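Local coordinates for putative vitamin-B12 independent methionine synthase family protein (Listeria monocytogenes, PDB 1YPX) that probably transfers a methyl group from a folate to homocysteine, as zinc-dependent, cobalamin-independent methionine synthases do, at residues K134-P140 and Y183-D188. Sequence-based numbering, arbitrary orientation.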
loop_
_atom_site.group_PDB
_atom_site.type_symbol
_atom_site.label_atom_id
_atom_site.label_comp_id
_atom_site.label_asym_id
_atom_site.label_seq_id
_atom_site.Cartn_x
_atom_site.Cartn_y
_atom_site.Cartn_z
ATOM N N LYS A 134 7.043 -7.559 -1.445
ATOM C CA LYS A 134 6.073 -6.664 -0.831
ATOM C C LYS A 134 4.699 -6.892 -1.473
ATOM O O LYS A 134 4.577 -6.941 -2.698
ATOM C CB LYS A 134 6.521 -5.210 -1.016
ATOM C CG LYS A 134 5.599 -4.167 -0.393
ATOM C CD LYS A 134 6.196 -2.765 -0.502
ATOM C CE LYS A 134 5.258 -1.705 0.056
ATOM N NZ LYS A 134 5.876 -0.345 0.050
ATOM N N GLN A 135 3.673 -7.057 -0.649
ATOM C CA GLN A 135 2.318 -7.275 -1.146
ATOM C C GLN A 135 1.432 -6.106 -0.700
ATOM O O GLN A 135 1.498 -5.689 0.453
ATOM C CB GLN A 135 1.769 -8.611 -0.604
ATOM C CG GLN A 135 0.271 -8.874 -0.844
ATOM C CD GLN A 135 -0.084 -8.997 -2.311
ATOM O OE1 GLN A 135 0.241 -9.982 -2.967
ATOM N NE2 GLN A 135 -0.763 -7.995 -2.830
ATOM N N THR A 136 0.624 -5.568 -1.607
ATOM C CA THR A 136 -0.256 -4.452 -1.275
ATOM C C THR A 136 -1.722 -4.849 -1.450
ATOM O O THR A 136 -2.089 -5.475 -2.445
ATOM C CB THR A 136 -0.005 -3.207 -2.214
ATOM O OG1 THR A 136 -0.458 -3.503 -3.549
ATOM C CG2 THR A 136 1.478 -2.855 -2.278
ATOM N N ILE A 137 -2.554 -4.496 -0.482
ATOM C CA ILE A 137 -3.979 -4.766 -0.582
ATOM C C ILE A 137 -4.630 -3.513 -0.038
ATOM O O ILE A 137 -3.972 -2.715 0.629
ATOM C CB ILE A 137 -4.445 -5.994 0.279
ATOM C CG1 ILE A 137 -4.260 -5.695 1.770
ATOM C CG2 ILE A 137 -3.645 -7.244 -0.096
ATOM C CD1 ILE A 137 -4.687 -6.837 2.662
ATOM N N PRO A 138 -5.914 -3.291 -0.358
ATOM C CA PRO A 138 -6.561 -2.091 0.174
ATOM C C PRO A 138 -6.779 -2.264 1.655
ATOM O O PRO A 138 -6.814 -3.387 2.171
ATOM C CB PRO A 138 -7.888 -2.030 -0.583
ATOM C CG PRO A 138 -8.134 -3.458 -0.971
ATOM C CD PRO A 138 -6.755 -3.915 -1.390
ATOM N N SER A 139 -6.920 -1.135 2.325
ATOM C CA SER A 139 -7.164 -1.077 3.749
ATOM C C SER A 139 -8.578 -1.575 4.030
ATOM O O SER A 139 -9.484 -1.368 3.234
ATOM C CB SER A 139 -7.029 0.374 4.208
ATOM O OG SER A 139 -7.334 0.517 5.579
ATOM N N PRO A 140 -8.792 -2.240 5.166
ATOM C CA PRO A 140 -10.163 -2.700 5.404
ATOM C C PRO A 140 -11.182 -1.549 5.413
ATOM O O PRO A 140 -12.334 -1.739 5.043
ATOM C CB PRO A 140 -10.055 -3.422 6.750
ATOM C CG PRO A 140 -8.966 -2.693 7.441
ATOM C CD PRO A 140 -7.940 -2.483 6.341
ATOM N N TYR A 183 6.094 -8.597 4.461
ATOM C CA TYR A 183 5.973 -7.170 4.184
ATOM C C TYR A 183 4.651 -6.923 3.427
ATOM O O TYR A 183 4.570 -7.108 2.202
ATOM C CB TYR A 183 7.191 -6.713 3.363
ATOM C CG TYR A 183 7.375 -5.217 3.211
ATOM C CD1 TYR A 183 8.465 -4.699 2.517
ATOM C CD2 TYR A 183 6.423 -4.323 3.676
ATOM C CE1 TYR A 183 8.591 -3.328 2.278
ATOM C CE2 TYR A 183 6.536 -2.955 3.443
ATOM C CZ TYR A 183 7.617 -2.462 2.738
ATOM O OH TYR A 183 7.706 -1.116 2.455
ATOM N N LEU A 184 3.630 -6.523 4.189
ATOM C CA LEU A 184 2.292 -6.234 3.672
ATOM C C LEU A 184 1.943 -4.751 3.832
ATOM O O LEU A 184 2.182 -4.153 4.880
ATOM C CB LEU A 184 1.232 -7.064 4.416
ATOM C CG LEU A 184 -0.145 -7.139 3.721
ATOM C CD1 LEU A 184 -0.015 -8.024 2.480
ATOM C CD2 LEU A 184 -1.209 -7.712 4.662
ATOM N N GLN A 185 1.349 -4.172 2.797
ATOM C CA GLN A 185 0.986 -2.770 2.813
ATOM C C GLN A 185 -0.502 -2.513 2.546
ATOM O O GLN A 185 -1.089 -3.043 1.590
ATOM C CB GLN A 185 1.840 -2.015 1.798
ATOM C CG GLN A 185 1.346 -0.610 1.516
ATOM C CD GLN A 185 2.451 0.298 1.040
ATOM O OE1 GLN A 185 3.464 0.457 1.721
ATOM N NE2 GLN A 185 2.265 0.900 -0.130
ATOM N N LEU A 186 -1.099 -1.691 3.402
ATOM C CA LEU A 186 -2.508 -1.325 3.294
ATOM C C LEU A 186 -2.632 0.018 2.578
ATOM O O LEU A 186 -2.150 1.037 3.068
ATOM C CB LEU A 186 -3.125 -1.231 4.692
ATOM C CG LEU A 186 -3.781 -2.478 5.335
ATOM C CD1 LEU A 186 -3.182 -3.775 4.797
ATOM C CD2 LEU A 186 -3.620 -2.407 6.847
ATOM N N ASP A 187 -3.265 0.012 1.409
ATOM C CA ASP A 187 -3.457 1.240 0.659
ATOM C C ASP A 187 -4.778 1.849 1.095
ATOM O O ASP A 187 -5.846 1.305 0.843
ATOM C CB ASP A 187 -3.423 0.957 -0.845
ATOM C CG ASP A 187 -2.000 0.818 -1.370
ATOM O OD1 ASP A 187 -1.096 0.466 -0.573
ATOM O OD2 ASP A 187 -1.770 1.054 -2.579
ATOM N N ASP A 188 -4.695 2.973 1.788
ATOM C CA ASP A 188 -5.896 3.596 2.270
ATOM C C ASP A 188 -6.028 5.018 1.789
ATOM O O ASP A 188 -5.339 5.907 2.277
ATOM C CB ASP A 188 -5.916 3.557 3.788
ATOM C CG ASP A 188 -7.300 3.688 4.328
ATOM O OD1 ASP A 188 -7.552 3.256 5.469
ATOM O OD2 ASP A 188 -8.144 4.225 3.595
#
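Five backbone hydrogen bonds join 134-140 to 183-188 in parallel register, from Gln135 N to Tyr183 O (3.0 Å) through to Ser139 N with Asp187 O (3.1 Å). The short strand axes approach to 4.6 Å, their directions 32° apart.

On the side of Gln185, the polar contacts centre on Lys134. Its chain, fully extended from chi1 (-179°) onward, passes over one face of the Tyr183 ring, with CD 3.9 Å from the centroid in a CH-pi contact. NZ thereby reaches Tyr183 OH (3.1 Å) and Gln185 OE1 (3.0 Å), the latter from above the amide plane. His11 O also accepts from this ammonium, while Asp10 and Thr235 are further partners of Tyr183 OH and Gln185 OE1. Just past strand 135-138, Ser139 OG donates to Asp188 OD1 (2.7 Å).

On the face with Gln135, Ile137, Leu184 and Leu186, aliphatic groups pack: Ile137 CG1 lies 3.7 Å from Leu186 CD1, Ile137 CD1 touches Leu184 CD2, and Ile137 also packs on Tyr169 and Phe176 of helix 158-178.

Parallel neighbours joined through mainly helical chain, these are adjacent strands of the TIM-barrel-like catalytic domain, with Gln185 beside His237 of a possible metal site.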